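Local coordinates for cell division control protein 45 cdc45 putative (Entamoeba histolytica, PDB 6CC2), which probably acts in chromosomal DNA replication as the Cdc45 subunit that joins Mcm2-7 and GINS in the replicative helicase, at residues E423-F429 and Y532-H537; W465-L470 and I482-S487; L407-G411 and Q449-L454. All blocks are in the same frame, centred on the assembly; numbering follows the deposited sequence.

Interaction 1: E423-F429 and Y532-H537; sequences EANKYRF and YKKALH. With EDO (1,2-ethanediol), chain C.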
loop_
_atom_site.group_PDB
_atom_site.type_symbol
_atom_site.label_atom_id
_atom_site.label_comp_id
_atom_site.label_asym_id
_atom_site.label_seq_id
_atom_site.Cartn_x
_atom_site.Cartn_y
_atom_site.Cartn_z
ATOM N N GLU A 423 -22.470 2.212 12.471
ATOM C CA GLU A 423 -22.822 1.837 13.829
ATOM C C GLU A 423 -22.020 2.716 14.776
ATOM O O GLU A 423 -20.822 2.506 14.966
ATOM C CB GLU A 423 -22.564 0.351 14.062
ATOM C CG GLU A 423 -23.457 -0.540 13.204
ATOM C CD GLU A 423 -24.948 -0.320 13.485
ATOM O OE1 GLU A 423 -25.309 -0.040 14.640
ATOM O OE2 GLU A 423 -25.746 -0.414 12.536
ATOM N N ALA A 424 -22.686 3.727 15.323
ATOM C CA ALA A 424 -22.172 4.544 16.424
ATOM C C ALA A 424 -20.870 5.255 16.079
ATOM O O ALA A 424 -20.092 5.614 16.979
ATOM C CB ALA A 424 -21.987 3.690 17.683
ATOM N N ASN A 425 -20.628 5.505 14.797
ATOM C CA ASN A 425 -19.373 6.108 14.347
ATOM C C ASN A 425 -18.164 5.338 14.854
ATOM O O ASN A 425 -17.106 5.903 15.114
ATOM C CB ASN A 425 -19.290 7.571 14.762
ATOM C CG ASN A 425 -20.238 8.427 13.988
ATOM O OD1 ASN A 425 -20.273 8.354 12.763
ATOM N ND2 ASN A 425 -21.032 9.202 14.684
ATOM N N LYS A 426 -18.317 4.037 14.999
ATOM C CA LYS A 426 -17.215 3.139 15.337
ATOM C C LYS A 426 -16.779 2.305 14.152
ATOM O O LYS A 426 -15.588 2.015 13.996
ATOM C CB LYS A 426 -17.631 2.215 16.482
ATOM C CG LYS A 426 -18.106 2.932 17.740
ATOM C CD LYS A 426 -16.961 3.189 18.694
ATOM C CE LYS A 426 -17.459 3.788 20.003
ATOM N NZ LYS A 426 -16.370 3.863 21.013
ATOM N N TYR A 427 -17.721 1.902 13.309
ATOM C CA TYR A 427 -17.439 1.100 12.144
ATOM C C TYR A 427 -18.654 1.161 11.242
ATOM O O TYR A 427 -19.765 1.444 11.686
ATOM C CB TYR A 427 -17.122 -0.369 12.497
ATOM C CG TYR A 427 -18.191 -1.036 13.324
ATOM C CD1 TYR A 427 -18.184 -0.955 14.711
ATOM C CD2 TYR A 427 -19.224 -1.746 12.720
ATOM C CE1 TYR A 427 -19.174 -1.539 15.473
ATOM C CE2 TYR A 427 -20.223 -2.325 13.480
ATOM C CZ TYR A 427 -20.196 -2.215 14.859
ATOM O OH TYR A 427 -21.173 -2.806 15.635
ATOM N N ARG A 428 -18.420 0.897 9.975
ATOM C CA ARG A 428 -19.491 0.617 9.036
ATOM C C ARG A 428 -19.625 -0.897 8.929
ATOM O O ARG A 428 -18.635 -1.624 9.029
ATOM C CB ARG A 428 -19.242 1.204 7.660
ATOM C CG ARG A 428 -19.267 2.697 7.655
ATOM C CD ARG A 428 -19.251 3.239 6.231
ATOM N NE ARG A 428 -19.465 4.678 6.321
ATOM C CZ ARG A 428 -18.504 5.590 6.397
ATOM N NH1 ARG A 428 -17.232 5.240 6.297
ATOM N NH2 ARG A 428 -18.829 6.864 6.531
ATOM N N PHE A 429 -20.854 -1.355 8.780
ATOM C CA PHE A 429 -21.148 -2.783 8.686
ATOM C C PHE A 429 -22.008 -2.978 7.450
ATOM O O PHE A 429 -22.996 -2.256 7.258
ATOM C CB PHE A 429 -21.905 -3.307 9.920
ATOM C CG PHE A 429 -22.056 -4.791 9.928
ATOM C CD1 PHE A 429 -23.030 -5.407 9.146
ATOM C CD2 PHE A 429 -21.237 -5.572 10.700
ATOM C CE1 PHE A 429 -23.150 -6.805 9.150
ATOM C CE2 PHE A 429 -21.341 -6.958 10.692
ATOM C CZ PHE A 429 -22.294 -7.562 9.899
ATOM N N TYR A 532 -24.532 -11.903 16.109
ATOM C CA TYR A 532 -23.189 -11.351 15.934
ATOM C C TYR A 532 -23.199 -9.831 15.847
ATOM O O TYR A 532 -22.341 -9.158 16.439
ATOM C CB TYR A 532 -22.553 -11.938 14.682
ATOM C CG TYR A 532 -21.207 -11.331 14.394
ATOM C CD1 TYR A 532 -20.103 -11.670 15.165
ATOM C CD2 TYR A 532 -21.040 -10.383 13.407
ATOM C CE1 TYR A 532 -18.885 -11.099 14.934
ATOM C CE2 TYR A 532 -19.819 -9.816 13.168
ATOM C CZ TYR A 532 -18.740 -10.178 13.937
ATOM O OH TYR A 532 -17.529 -9.596 13.716
ATOM N N LYS A 533 -24.156 -9.255 15.113
ATOM C CA LYS A 533 -24.201 -7.802 15.024
ATOM C C LYS A 533 -24.445 -7.187 16.396
ATOM O O LYS A 533 -23.847 -6.150 16.732
ATOM C CB LYS A 533 -25.294 -7.378 14.031
ATOM C CG LYS A 533 -24.902 -7.664 12.565
ATOM C CD LYS A 533 -26.136 -7.719 11.640
ATOM C CE LYS A 533 -26.587 -6.363 11.223
ATOM N NZ LYS A 533 -27.811 -6.434 10.325
ATOM N N LYS A 534 -25.308 -7.810 17.205
ATOM C CA LYS A 534 -25.579 -7.286 18.543
ATOM C C LYS A 534 -24.342 -7.378 19.430
ATOM O O LYS A 534 -24.060 -6.453 20.201
ATOM C CB LYS A 534 -26.756 -8.027 19.180
ATOM C CG LYS A 534 -28.090 -7.758 18.488
ATOM C CD LYS A 534 -29.260 -8.423 19.217
ATOM C CE LYS A 534 -29.121 -9.941 19.239
ATOM N NZ LYS A 534 -30.386 -10.624 19.635
ATOM N N ALA A 535 -23.607 -8.488 19.337
ATOM C CA ALA A 535 -22.393 -8.661 20.132
ATOM C C ALA A 535 -21.316 -7.676 19.719
ATOM O O ALA A 535 -20.602 -7.119 20.571
ATOM C CB ALA A 535 -21.869 -10.093 19.985
ATOM N N LEU A 536 -21.159 -7.481 18.411
ATOM C CA LEU A 536 -20.207 -6.513 17.904
ATOM C C LEU A 536 -20.535 -5.128 18.435
ATOM O O LEU A 536 -19.663 -4.422 18.947
ATOM C CB LEU A 536 -20.248 -6.546 16.381
ATOM C CG LEU A 536 -19.113 -5.939 15.574
ATOM C CD1 LEU A 536 -17.813 -6.704 15.725
ATOM C CD2 LEU A 536 -19.591 -5.917 14.120
ATOM N N HIS A 537 -21.809 -4.735 18.348
ATOM C CA HIS A 537 -22.213 -3.407 18.801
ATOM C C HIS A 537 -21.928 -3.224 20.288
ATOM O O HIS A 537 -21.515 -2.144 20.723
ATOM C CB HIS A 537 -23.698 -3.205 18.506
ATOM C CG HIS A 537 -24.155 -1.788 18.625
ATOM N ND1 HIS A 537 -24.485 -1.208 19.831
ATOM C CD2 HIS A 537 -24.359 -0.836 17.679
ATOM C CE1 HIS A 537 -24.854 0.044 19.626
ATOM N NE2 HIS A 537 -24.786 0.295 18.330
HETATM C C1 EDO C . -22.808 2.911 5.549
HETATM O O1 EDO C . -22.373 3.160 4.193
HETATM C C2 EDO C . -23.254 4.212 6.219
HETATM O O2 EDO C . -22.188 5.164 6.240
HETATM O O HOH W 1 -23.183 -4.111 14.788
#
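A classic beta bulge opens this strand-to-helix contact: Lys-426 and Tyr-427 both face Glu-423 in the hairpin of strands 419-423 and 427-432, and segment 532-537 of helix 529-537 runs nearly antiparallel (176°) to strand residues 427-429. At the helix end, the Glu-423 carboxylate lies at the edge of the His-537 ring, OE1 3.3 Å from CD2. Ala-424 and Asn-425 turn the chain with positive phi, which asparagine tolerates well. Beyond the bulge, Tyr-427 suits its buried place: its ring carbon CE2 touches Leu-536 CD2 at 3.7 Å, while its OH is satisfied by water 1 (2.5 Å), which donates to Lys-533 O (2.9 Å). Arg-428 points to the opposite face of the strand, where NE donates to O2 of the ethanediol (2.8 Å) and NH2 bonds Lys-464 O. Phe-429 returns to the helix side and is buried with Leu-536 and Tyr-532; over one face of its ring Lys-533 lays its aliphatic stem, a CH-pi contact with CG 4.1 Å from the Phe-429 centroid.

Interaction 2: W465-L470 and I482-S487; sequences WLPFIL and IVGYSS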
loop_
_atom_site.group_PDB
_atom_site.type_symbol
_atom_site.label_atom_id
_atom_site.label_comp_id
_atom_site.label_asym_id
_atom_site.label_seq_id
_atom_site.Cartn_x
_atom_site.Cartn_y
_atom_site.Cartn_z
ATOM N N TRP A 465 -14.336 8.926 7.648
ATOM C CA TRP A 465 -13.533 7.714 7.557
ATOM C C TRP A 465 -13.757 6.827 8.773
ATOM O O TRP A 465 -13.662 7.288 9.914
ATOM C CB TRP A 465 -12.044 8.069 7.410
ATOM C CG TRP A 465 -11.791 8.589 6.054
ATOM C CD1 TRP A 465 -12.034 9.846 5.591
ATOM C CD2 TRP A 465 -11.300 7.834 4.937
ATOM N NE1 TRP A 465 -11.718 9.921 4.245
ATOM C CE2 TRP A 465 -11.276 8.696 3.826
ATOM C CE3 TRP A 465 -10.921 6.505 4.773
ATOM C CZ2 TRP A 465 -10.835 8.284 2.577
ATOM C CZ3 TRP A 465 -10.493 6.093 3.520
ATOM C CH2 TRP A 465 -10.467 6.984 2.443
ATOM N N LEU A 466 -14.087 5.575 8.515
ATOM C CA LEU A 466 -14.334 4.565 9.525
ATOM C C LEU A 466 -13.740 3.247 9.073
ATOM O O LEU A 466 -13.620 2.993 7.868
ATOM C CB LEU A 466 -15.842 4.373 9.767
ATOM C CG LEU A 466 -16.533 5.540 10.441
ATOM C CD1 LEU A 466 -18.022 5.330 10.354
ATOM C CD2 LEU A 466 -16.075 5.664 11.914
ATOM N N PRO A 467 -13.394 2.374 10.015
ATOM C CA PRO A 467 -13.120 0.982 9.656
ATOM C C PRO A 467 -14.401 0.329 9.169
ATOM O O PRO A 467 -15.508 0.840 9.377
ATOM C CB PRO A 467 -12.591 0.374 10.960
ATOM C CG PRO A 467 -13.175 1.199 12.035
ATOM C CD PRO A 467 -13.371 2.595 11.469
ATOM N N PHE A 468 -14.236 -0.765 8.435
ATOM C CA PHE A 468 -15.333 -1.385 7.702
ATOM C C PHE A 468 -15.402 -2.876 8.017
ATOM O O PHE A 468 -14.382 -3.573 7.962
ATOM C CB PHE A 468 -15.157 -1.180 6.188
ATOM C CG PHE A 468 -16.412 -1.361 5.407
ATOM C CD1 PHE A 468 -16.843 -2.627 5.028
ATOM C CD2 PHE A 468 -17.158 -0.266 5.009
ATOM C CE1 PHE A 468 -18.009 -2.780 4.313
ATOM C CE2 PHE A 468 -18.314 -0.405 4.276
ATOM C CZ PHE A 468 -18.762 -1.671 3.944
ATOM N N ILE A 469 -16.600 -3.359 8.338
ATOM C CA ILE A 469 -16.848 -4.774 8.612
ATOM C C ILE A 469 -17.824 -5.277 7.560
ATOM O O ILE A 469 -18.925 -4.726 7.398
ATOM C CB ILE A 469 -17.388 -5.011 10.031
ATOM C CG1 ILE A 469 -16.327 -4.618 11.050
ATOM C CG2 ILE A 469 -17.768 -6.500 10.194
ATOM C CD1 ILE A 469 -16.793 -4.595 12.457
ATOM N N LEU A 470 -17.399 -6.296 6.813
ATOM C CA LEU A 470 -18.144 -6.827 5.681
ATOM C C LEU A 470 -18.465 -8.286 5.954
ATOM O O LEU A 470 -17.568 -9.057 6.306
ATOM C CB LEU A 470 -17.304 -6.707 4.399
ATOM C CG LEU A 470 -17.904 -7.390 3.166
ATOM C CD1 LEU A 470 -19.116 -6.699 2.694
ATOM C CD2 LEU A 470 -16.825 -7.433 2.065
ATOM N N ILE A 482 -16.749 -13.026 7.672
ATOM C CA ILE A 482 -16.718 -11.692 8.256
ATOM C C ILE A 482 -15.302 -11.142 8.119
ATOM O O ILE A 482 -14.341 -11.749 8.623
ATOM C CB ILE A 482 -17.119 -11.696 9.745
ATOM C CG1 ILE A 482 -18.378 -12.506 9.985
ATOM C CG2 ILE A 482 -17.273 -10.242 10.233
ATOM C CD1 ILE A 482 -19.580 -11.934 9.365
ATOM N N VAL A 483 -15.163 -10.005 7.454
ATOM C CA VAL A 483 -13.877 -9.338 7.319
ATOM C C VAL A 483 -13.970 -7.978 7.997
ATOM O O VAL A 483 -14.941 -7.236 7.787
ATOM C CB VAL A 483 -13.484 -9.181 5.839
ATOM C CG1 VAL A 483 -12.257 -8.268 5.725
ATOM C CG2 VAL A 483 -13.215 -10.538 5.223
ATOM N N GLY A 484 -12.963 -7.644 8.793
ATOM C CA GLY A 484 -12.812 -6.315 9.345
ATOM C C GLY A 484 -11.547 -5.683 8.792
ATOM O O GLY A 484 -10.482 -6.294 8.820
ATOM N N TYR A 485 -11.689 -4.453 8.286
ATOM C CA TYR A 485 -10.580 -3.762 7.654
ATOM C C TYR A 485 -10.486 -2.331 8.155
ATOM O O TYR A 485 -11.494 -1.628 8.249
ATOM C CB TYR A 485 -10.724 -3.736 6.119
ATOM C CG TYR A 485 -9.654 -2.891 5.450
ATOM C CD1 TYR A 485 -8.375 -3.368 5.284
ATOM C CD2 TYR A 485 -9.938 -1.601 5.015
ATOM C CE1 TYR A 485 -7.377 -2.578 4.685
ATOM C CE2 TYR A 485 -8.957 -0.823 4.410
ATOM C CZ TYR A 485 -7.695 -1.316 4.262
ATOM O OH TYR A 485 -6.715 -0.556 3.673
ATOM N N SER A 486 -9.268 -1.904 8.455
ATOM C CA SER A 486 -9.012 -0.550 8.916
ATOM C C SER A 486 -8.018 0.112 7.974
ATOM O O SER A 486 -6.878 -0.348 7.846
ATOM C CB SER A 486 -8.486 -0.569 10.347
ATOM O OG SER A 486 -8.133 0.716 10.791
ATOM N N SER A 487 -8.464 1.180 7.291
ATOM C CA SER A 487 -7.541 1.865 6.359
ATOM C C SER A 487 -6.510 2.698 7.113
ATOM O O SER A 487 -6.686 3.013 8.297
ATOM C CB SER A 487 -8.330 2.753 5.412
ATOM O OG SER A 487 -8.732 3.942 6.051
HETATM O O HOH W 2 -10.734 2.950 7.667
#
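The beta hairpin of strands 468-474 and 479-485 is held here by two antiparallel hydrogen-bonded pairs, with a non-hydrogen-bonded pair between them. Phe-468 N donates to Tyr-485 O and Tyr-485 N returns a bond to Phe-468 O, both 2.9 Å; two residues on, Leu-470 N reaches Val-483 O and Val-483 N reaches Leu-470 O, both 2.8 Å. Between them Ile-469 faces Gly-484, and the backbone groups of these two turn outward: Ile-469 bonds Arg-428 and Cys-430 of strand 427-432, Gly-484 bonds Phe-520 of strand 519-525. The hairpin thus forms the middle of a mixed sheet. Carbonyls Phe-468 O and Val-483 O also receive CA-H...O contacts, from Gly-484 CA at 3.4 Å and Ile-469 CA at 3.2 Å.

The side chains of Phe-468, Leu-470, Val-483 and Tyr-485 point to the face covered by helix 444-462. On the other, helix 494-508 meets Ile-469, whose CG2 also touches Ile-482 CG2 at 3.8 Å; Gly-484 adds no side chain to this face. Direct bonding to 482-487 ends at Phe-468. Pro-467 has no N-H to satisfy, and its O accepts from Arg-428 N. Past it the segments are bridged by solvent: Ser-487 N donates to water 2 (2.9 Å), which makes a weak bond to Leu-466 O, also 2.9 Å.

Interaction 3: L407-G411 and Q449-L454; sequences LVETG and QLAQFL
Phe-453 presents one face of its ring to the backbone of helix 407-411, with Leu-407 O and Val-408 N over it; Leu-407 O lies 3.8 Å from Phe-453 CE2. Both segments are regular alpha-helix, interior parts of helices 393-417 and 444-462, and the axes of segments 407-411 and 449-454 approach to 10.0 Å at a signed crossing angle of -70°. The closest CA pairs are Leu-407 with Leu-450 (6.1 Å) and Gly-411 with Leu-454 (6.3 Å).

With chi1 t and chi2 near 83°, the flat Phe-453 ring enters between the helices, its CE1 3.6 Å from Val-408 CG2 and its CE2 3.8 Å from Gly-411 CA. Only a residue without a side chain fits there: a CB on Gly-411 would come within 2.3 Å of Phe-453 CE2. Leu-407, rotamer m,t, points toward the partner helix and sets CD2 3.7 Å from Leu-450 CA and 3.8 Å from Gln-449 O. Leu-450 (t,p) extends CD2 to 4.1 Å from Thr-410 CG2, and Leu-454 (m,t) brings CD2 to 3.9 Å from Gly-411 CA. No hydrogen bond crosses the interface. The polar ends find other partners: Thr-410 OG1 bonds Asn-406 O in its own helix, and Gln-449 NE2 bonds Asp-368.

Leu-450 and Leu-454 also touch Leu-470 of strand 468-474, joined by Ala-451, which points away from 407-411. The arrangement is a helix-helix crossing in which a glycine admits a phenylalanine ring, within the helical layer over the mixed sheet.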
loop_
_atom_site.group_PDB
_atom_site.type_symbol
_atom_site.label_atom_id
_atom_site.label_comp_id
_atom_site.label_asym_id
_atom_site.label_seq_id
_atom_site.Cartn_x
_atom_site.Cartn_y
_atom_site.Cartn_z
ATOM N N LEU A 407 -14.057 -4.611 -8.514
ATOM C CA LEU A 407 -14.379 -4.028 -7.211
ATOM C C LEU A 407 -15.312 -2.830 -7.348
ATOM O O LEU A 407 -16.296 -2.712 -6.605
ATOM C CB LEU A 407 -13.096 -3.628 -6.495
ATOM C CG LEU A 407 -12.223 -4.792 -6.067
ATOM C CD1 LEU A 407 -10.849 -4.290 -5.645
ATOM C CD2 LEU A 407 -12.906 -5.563 -4.933
ATOM N N VAL A 408 -15.021 -1.924 -8.290
ATOM C CA VAL A 408 -15.863 -0.739 -8.468
ATOM C C VAL A 408 -17.271 -1.146 -8.874
ATOM O O VAL A 408 -18.268 -0.656 -8.321
ATOM C CB VAL A 408 -15.225 0.222 -9.491
ATOM C CG1 VAL A 408 -16.256 1.286 -9.936
ATOM C CG2 VAL A 408 -14.016 0.873 -8.909
ATOM N N GLU A 409 -17.381 -2.076 -9.827
ATOM C CA GLU A 409 -18.701 -2.521 -10.265
ATOM C C GLU A 409 -19.505 -3.093 -9.098
ATOM O O GLU A 409 -20.662 -2.710 -8.869
ATOM C CB GLU A 409 -18.558 -3.558 -11.378
ATOM C CG GLU A 409 -19.890 -4.141 -11.858
ATOM C CD GLU A 409 -19.713 -5.165 -12.962
ATOM O OE1 GLU A 409 -19.912 -4.806 -14.141
ATOM O OE2 GLU A 409 -19.363 -6.324 -12.647
ATOM N N THR A 410 -18.916 -4.048 -8.359
ATOM C CA THR A 410 -19.627 -4.622 -7.222
ATOM C C THR A 410 -19.879 -3.565 -6.152
ATOM O O THR A 410 -20.977 -3.494 -5.576
ATOM C CB THR A 410 -18.801 -5.774 -6.634
ATOM O OG1 THR A 410 -18.531 -6.751 -7.644
ATOM C CG2 THR A 410 -19.532 -6.445 -5.467
ATOM N N GLY A 411 -18.879 -2.734 -5.882
ATOM C CA GLY A 411 -18.961 -1.819 -4.761
ATOM C C GLY A 411 -20.043 -0.780 -4.956
ATOM O O GLY A 411 -20.771 -0.447 -4.011
ATOM N N GLN A 449 -10.455 -7.774 -0.278
ATOM C CA GLN A 449 -10.291 -6.712 -1.269
ATOM C C GLN A 449 -11.532 -5.852 -1.360
ATOM O O GLN A 449 -11.444 -4.629 -1.508
ATOM C CB GLN A 449 -9.961 -7.320 -2.638
ATOM C CG GLN A 449 -8.626 -8.013 -2.677
ATOM C CD GLN A 449 -8.346 -8.560 -4.036
ATOM O OE1 GLN A 449 -8.144 -7.811 -4.992
ATOM N NE2 GLN A 449 -8.345 -9.868 -4.142
ATOM N N LEU A 450 -12.710 -6.483 -1.292
ATOM C CA LEU A 450 -13.951 -5.718 -1.353
ATOM C C LEU A 450 -14.124 -4.858 -0.118
ATOM O O LEU A 450 -14.539 -3.699 -0.214
ATOM C CB LEU A 450 -15.130 -6.681 -1.545
ATOM C CG LEU A 450 -16.500 -6.013 -1.661
ATOM C CD1 LEU A 450 -16.506 -5.031 -2.837
ATOM C CD2 LEU A 450 -17.589 -7.056 -1.863
ATOM N N ALA A 451 -13.791 -5.396 1.063
ATOM C CA ALA A 451 -13.900 -4.603 2.285
ATOM C C ALA A 451 -13.010 -3.362 2.214
ATOM O O ALA A 451 -13.419 -2.279 2.646
ATOM C CB ALA A 451 -13.523 -5.439 3.501
ATOM N N GLN A 452 -11.779 -3.518 1.708
ATOM C CA GLN A 452 -10.868 -2.385 1.573
ATOM C C GLN A 452 -11.434 -1.341 0.631
ATOM O O GLN A 452 -11.379 -0.137 0.913
ATOM C CB GLN A 452 -9.506 -2.856 1.080
ATOM C CG GLN A 452 -8.524 -1.721 0.832
ATOM C CD GLN A 452 -7.106 -2.222 0.601
ATOM O OE1 GLN A 452 -6.817 -3.406 0.771
ATOM N NE2 GLN A 452 -6.220 -1.319 0.212
ATOM N N PHE A 453 -11.983 -1.781 -0.496
ATOM C CA PHE A 453 -12.595 -0.846 -1.426
ATOM C C PHE A 453 -13.766 -0.119 -0.775
ATOM O O PHE A 453 -13.914 1.107 -0.923
ATOM C CB PHE A 453 -13.043 -1.557 -2.704
ATOM C CG PHE A 453 -13.787 -0.644 -3.627
ATOM C CD1 PHE A 453 -13.086 0.192 -4.489
ATOM C CD2 PHE A 453 -15.158 -0.550 -3.575
ATOM C CE1 PHE A 453 -13.759 1.070 -5.309
ATOM C CE2 PHE A 453 -15.833 0.326 -4.397
ATOM C CZ PHE A 453 -15.129 1.142 -5.252
ATOM N N LEU A 454 -14.678 -0.875 -0.132
ATOM C CA LEU A 454 -15.861 -0.269 0.444
ATOM C C LEU A 454 -15.499 0.665 1.581
ATOM O O LEU A 454 -16.161 1.704 1.754
ATOM C CB LEU A 454 -16.839 -1.351 0.921
ATOM C CG LEU A 454 -17.513 -2.139 -0.170
ATOM C CD1 LEU A 454 -18.234 -3.366 0.430
ATOM C CD2 LEU A 454 -18.533 -1.297 -0.941
#

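From the N terminus, segment 407-411 comes first and 423-429 second, before 449-454 closes interaction 3 across 37 residues; interactions 1 and 3 therefore cross. The chain then passes through a short loop from helix 444-462 into strand 468-474, and interaction 2 opens and closes as a short hairpin, in series with interaction 3. Segment 532-537 comes last, so interaction 1 spans 102 residues and encloses all of interaction 2. In space interaction 2 lies between the other two: Arg-428 pairs through its backbone with Pro-467 and Ile-469, putting interactions 1 and 2 in one sheet, while Phe-468 meets Leu-454 and Val-483 meets Ala-451, joining that sheet to helix 444-462, which carries the second segment of interaction 3. Interactions 1 and 3 do not touch.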